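Local coordinates for putative prolyl-tRNA synthetase (Leishmania major, PDB 5XIL), which probably joins L-proline to tRNA(Pro) at the expense of ATP, as a class II aminoacyl-tRNA synthetase that supplies protein synthesis, at residues T291-I296 / A393-V398; V370-R373 / R378-V381. All coordinates share one frame; numbering follows the deposited sequence.

Contact 1: residues T291-I296 / A393-V398; sequences TQVIII and ALLEDV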
loop_
_atom_site.group_PDB
_atom_site.type_symbol
_atom_site.label_atom_id
_atom_site.label_comp_id
_atom_site.label_asym_id
_atom_site.label_seq_id
_atom_site.Cartn_x
_atom_site.Cartn_y
_atom_site.Cartn_z
ATOM N N THR A 291 -13.817 -12.048 1.886
ATOM C CA THR A 291 -14.885 -12.563 2.745
ATOM C C THR A 291 -14.434 -13.891 3.321
ATOM O O THR A 291 -14.112 -14.790 2.585
ATOM C CB THR A 291 -16.199 -12.696 2.000
ATOM O OG1 THR A 291 -16.574 -11.393 1.600
ATOM C CG2 THR A 291 -17.322 -13.326 2.875
ATOM N N GLN A 292 -14.477 -14.010 4.647
ATOM C CA GLN A 292 -14.039 -15.229 5.332
ATOM C C GLN A 292 -15.249 -16.143 5.628
ATOM O O GLN A 292 -15.141 -17.373 5.628
ATOM C CB GLN A 292 -13.375 -14.821 6.612
ATOM C CG GLN A 292 -11.978 -14.210 6.428
ATOM C CD GLN A 292 -11.380 -13.740 7.728
ATOM O OE1 GLN A 292 -12.039 -13.083 8.534
ATOM N NE2 GLN A 292 -10.145 -14.125 7.981
ATOM N N VAL A 293 -16.381 -15.510 5.857
ATOM C CA VAL A 293 -17.627 -16.241 6.178
ATOM C C VAL A 293 -18.766 -15.660 5.407
ATOM O O VAL A 293 -19.020 -14.460 5.447
ATOM C CB VAL A 293 -17.964 -16.165 7.680
ATOM C CG1 VAL A 293 -19.267 -16.917 7.966
ATOM C CG2 VAL A 293 -16.804 -16.536 8.573
ATOM N N ILE A 294 -19.491 -16.496 4.683
ATOM C CA ILE A 294 -20.673 -16.068 4.017
ATOM C C ILE A 294 -21.887 -16.658 4.765
ATOM O O ILE A 294 -21.937 -17.812 5.023
ATOM C CB ILE A 294 -20.713 -16.451 2.546
ATOM C CG1 ILE A 294 -21.873 -15.773 1.787
ATOM C CG2 ILE A 294 -20.774 -17.942 2.324
ATOM C CD1 ILE A 294 -21.674 -14.314 1.581
ATOM N N ILE A 295 -22.877 -15.835 4.980
ATOM C CA ILE A 295 -24.140 -16.239 5.702
ATOM C C ILE A 295 -25.308 -16.303 4.679
ATOM O O ILE A 295 -25.633 -15.317 4.040
ATOM C CB ILE A 295 -24.446 -15.222 6.817
ATOM C CG1 ILE A 295 -23.273 -15.070 7.772
ATOM C CG2 ILE A 295 -25.764 -15.562 7.550
ATOM C CD1 ILE A 295 -23.330 -13.794 8.579
ATOM N N ILE A 296 -25.922 -17.474 4.529
ATOM C CA ILE A 296 -26.960 -17.653 3.573
ATOM C C ILE A 296 -28.192 -18.209 4.301
ATOM O O ILE A 296 -28.073 -19.246 4.942
ATOM C CB ILE A 296 -26.526 -18.660 2.526
ATOM C CG1 ILE A 296 -25.199 -18.197 1.877
ATOM C CG2 ILE A 296 -27.637 -18.891 1.519
ATOM C CD1 ILE A 296 -24.581 -19.184 0.917
ATOM N N ALA A 393 -11.506 -18.844 15.687
ATOM C CA ALA A 393 -10.644 -20.001 15.916
ATOM C C ALA A 393 -10.790 -21.060 14.846
ATOM O O ALA A 393 -9.797 -21.707 14.456
ATOM C CB ALA A 393 -10.785 -20.621 17.311
ATOM N N LEU A 394 -12.006 -21.287 14.384
ATOM C CA LEU A 394 -12.197 -22.205 13.307
ATOM C C LEU A 394 -11.444 -21.752 12.004
ATOM O O LEU A 394 -10.892 -22.614 11.288
ATOM C CB LEU A 394 -13.644 -22.330 12.983
ATOM C CG LEU A 394 -14.032 -23.265 11.880
ATOM C CD1 LEU A 394 -13.338 -24.614 11.966
ATOM C CD2 LEU A 394 -15.563 -23.406 11.957
ATOM N N LEU A 395 -11.473 -20.461 11.744
ATOM C CA LEU A 395 -10.650 -19.917 10.613
ATOM C C LEU A 395 -9.145 -20.150 10.828
ATOM O O LEU A 395 -8.400 -20.397 9.873
ATOM C CB LEU A 395 -10.946 -18.459 10.400
ATOM C CG LEU A 395 -12.303 -18.187 9.806
ATOM C CD1 LEU A 395 -12.572 -16.676 10.026
ATOM C CD2 LEU A 395 -12.459 -18.609 8.332
ATOM N N GLU A 396 -8.641 -20.146 12.054
ATOM C CA GLU A 396 -7.234 -20.429 12.244
ATOM C C GLU A 396 -6.969 -21.886 12.031
ATOM O O GLU A 396 -5.916 -22.260 11.514
ATOM C CB GLU A 396 -6.741 -19.941 13.631
ATOM C CG GLU A 396 -6.527 -18.458 13.654
ATOM C CD GLU A 396 -5.325 -18.035 12.783
ATOM O OE1 GLU A 396 -4.170 -18.210 13.204
ATOM O OE2 GLU A 396 -5.512 -17.532 11.665
ATOM N N ASP A 397 -7.902 -22.762 12.443
ATOM C CA ASP A 397 -7.758 -24.179 12.155
ATOM C C ASP A 397 -7.797 -24.467 10.656
ATOM O O ASP A 397 -7.030 -25.311 10.160
ATOM C CB ASP A 397 -8.822 -25.019 12.883
ATOM C CG ASP A 397 -8.664 -26.459 12.595
ATOM O OD1 ASP A 397 -7.640 -27.067 12.992
ATOM O OD2 ASP A 397 -9.526 -26.960 11.879
ATOM N N VAL A 398 -8.685 -23.800 9.957
ATOM C CA VAL A 398 -8.709 -23.906 8.521
ATOM C C VAL A 398 -7.315 -23.574 7.905
ATOM O O VAL A 398 -6.835 -24.383 7.066
ATOM C CB VAL A 398 -9.769 -23.030 7.901
ATOM C CG1 VAL A 398 -9.545 -22.913 6.359
ATOM C CG2 VAL A 398 -11.177 -23.567 8.210
#

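Contact 2: residues V370-R373 / R378-V381; sequences VAVR and RHSV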
loop_
_atom_site.group_PDB
_atom_site.type_symbol
_atom_site.label_atom_id
_atom_site.label_comp_id
_atom_site.label_asym_id
_atom_site.label_seq_id
_atom_site.Cartn_x
_atom_site.Cartn_y
_atom_site.Cartn_z
ATOM N N VAL A 370 -22.370 -24.797 9.982
ATOM C CA VAL A 370 -21.184 -24.229 9.348
ATOM C C VAL A 370 -20.600 -25.294 8.458
ATOM O O VAL A 370 -20.373 -26.391 8.885
ATOM C CB VAL A 370 -20.152 -23.814 10.382
ATOM C CG1 VAL A 370 -18.904 -23.214 9.694
ATOM C CG2 VAL A 370 -20.736 -22.821 11.325
ATOM N N ALA A 371 -20.444 -24.965 7.189
ATOM C CA ALA A 371 -19.857 -25.850 6.232
ATOM C C ALA A 371 -18.447 -25.324 5.945
ATOM O O ALA A 371 -18.320 -24.141 5.538
ATOM C CB ALA A 371 -20.678 -25.756 4.958
ATOM N N VAL A 372 -17.424 -26.156 6.177
ATOM C CA VAL A 372 -16.020 -25.800 5.945
ATOM C C VAL A 372 -15.600 -26.139 4.516
ATOM O O VAL A 372 -15.716 -27.299 4.068
ATOM C CB VAL A 372 -15.112 -26.577 6.906
ATOM C CG1 VAL A 372 -13.705 -26.149 6.776
ATOM C CG2 VAL A 372 -15.600 -26.404 8.325
ATOM N N ARG A 373 -15.223 -25.117 3.745
ATOM C CA ARG A 373 -14.968 -25.280 2.351
ATOM C C ARG A 373 -13.797 -26.266 2.003
ATOM O O ARG A 373 -13.935 -27.116 1.093
ATOM C CB ARG A 373 -14.704 -23.939 1.703
ATOM C CG ARG A 373 -14.320 -23.992 0.211
ATOM C CD ARG A 373 -15.376 -24.511 -0.713
ATOM N NE ARG A 373 -14.907 -24.528 -2.089
ATOM C CZ ARG A 373 -14.208 -25.490 -2.643
ATOM N NH1 ARG A 373 -13.951 -26.642 -1.993
ATOM N NH2 ARG A 373 -13.811 -25.326 -3.871
ATOM N N ARG A 378 -18.821 -30.415 8.368
ATOM C CA ARG A 378 -19.920 -29.624 8.871
ATOM C C ARG A 378 -19.798 -29.514 10.340
ATOM O O ARG A 378 -19.508 -30.520 10.985
ATOM C CB ARG A 378 -21.212 -30.233 8.425
ATOM C CG ARG A 378 -21.397 -30.097 6.938
ATOM C CD ARG A 378 -22.736 -30.630 6.506
ATOM N NE ARG A 378 -23.849 -29.795 6.984
ATOM C CZ ARG A 378 -24.276 -28.681 6.384
ATOM N NH1 ARG A 378 -23.693 -28.220 5.280
ATOM N NH2 ARG A 378 -25.282 -27.996 6.905
ATOM N N HIS A 379 -19.935 -28.309 10.896
ATOM C CA HIS A 379 -19.876 -28.104 12.346
ATOM C C HIS A 379 -21.147 -27.453 12.820
ATOM O O HIS A 379 -21.777 -26.700 12.064
ATOM C CB HIS A 379 -18.762 -27.146 12.695
ATOM C CG HIS A 379 -17.417 -27.712 12.472
ATOM N ND1 HIS A 379 -16.707 -28.344 13.466
ATOM C CD2 HIS A 379 -16.655 -27.779 11.357
ATOM C CE1 HIS A 379 -15.531 -28.721 12.985
ATOM N NE2 HIS A 379 -15.490 -28.410 11.702
ATOM N N SER A 380 -21.517 -27.706 14.061
ATOM C CA SER A 380 -22.534 -26.883 14.723
ATOM C C SER A 380 -21.820 -25.900 15.583
ATOM O O SER A 380 -20.993 -26.296 16.395
ATOM C CB SER A 380 -23.502 -27.699 15.575
ATOM O OG SER A 380 -24.286 -28.461 14.705
ATOM N N VAL A 381 -22.080 -24.615 15.404
ATOM C CA VAL A 381 -21.438 -23.656 16.276
ATOM C C VAL A 381 -22.499 -22.884 17.040
ATOM O O VAL A 381 -23.385 -22.282 16.444
ATOM C CB VAL A 381 -20.562 -22.675 15.483
ATOM C CG1 VAL A 381 -20.007 -21.615 16.418
ATOM C CG2 VAL A 381 -19.450 -23.433 14.781
#

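Contact 1: residues T291-I296 / A393-V398
Gln292 and Leu395 face each other where the start of strand 293-297 meets helix 387-412, their CA atoms 7.8 Å apart, the nearest approach of the two backbones. This is strand-to-helix packing in the anticodon-binding domain, an alpha/beta fold with a mixed five-stranded sheet, and no hydrogen bond spans the two segments. With backbones this far apart, side chains must bridge the gap. Leu395 reaches across with its CD1 methyl, which rests against the amide group of Gln292, 3.9 Å from CD, and touches CB of the same residue as well. The CG of Leu395 is turned beside its own backbone N (chi1 -71°), and this sends the branched end off the helix toward the strand.

A glutamine suits this border because its amide can lie against a methyl and still serve the backbone. Gln292 OE1 accepts from the N of Arg329 and NE2 donates to the carbonyl of Pro286, so two bonds fix the rotation of the amide beside an apolar neighbour. Leucine suits the helix side: buried, it also packs on Pro286, Pro353 and Leu354. Val293, a buried beta-branched residue on an inner strand, between 330-332 and 354-358, adds a lighter touch, its CG2 lying 4.5 Å from Leu395 CD1. The other leucine methyl, CD2, comes to 4.0 Å from the backbone O of Gln292.

Contact 2: residues V370-R373 / R378-V381
Val370 and His379 form the hydrogen-bonded pair of an antiparallel beta hairpin at the edge of the anticodon-binding domain's sheet. Two backbone bonds join them: Val370 N to His379 O at 2.9 Å, and His379 N to Val370 O at 2.8 Å with an N-H...O angle of 165°. The same Val370 carbonyl also receives a CA-H...O contact from Arg378.

The packing is close on the valine face. Val370 CG2 meets Val381 CG2 at 3.7 Å, each methyl set beside its own backbone N. Next along, Val372 CG2 comes to the edge of the His379 imidazole, 3.5 Å from CD2; the buried valine touches one edge of an exposed polar ring that suits the solvent side.

The other face is looser. Ala371 CB lies obliquely to the Arg378 guanidinium, 3.9 Å from NH1. The arginine chain bends at chi3 (69°) and its guanidinium forms a salt bridge with Glu357, a suitable role for a charged residue on an exposed strand.

Strand 367-372 lies between strands 354-358 and 378-382, with Ala371 bonded through its backbone to Arg355, while helix 387-412 lies against the side that carries Val370 and Val372.

In the fold
From the N-terminal side, the chain first reaches strand 293-297, then builds helices and the other strands of the five-stranded sheet before helix 387-412 returns to the beginning of that strand. Contact 1 closes this long excursion, with 96 residues between its segments. Contact 2 lies wholly within it and closes a far shorter loop, with four residues between its segments, in the hairpin of strands 367-372 and 378-382; helix 387-412 follows directly. Their centres are about 9 Å apart and they touch through the helix: Val398 CG2 packs 3.9 Å from Val372 CG1, and Leu394 CD2 meets Val370 CG1 at 4.0 Å. One helix therefore ties an inner strand of the sheet to its edge hairpin.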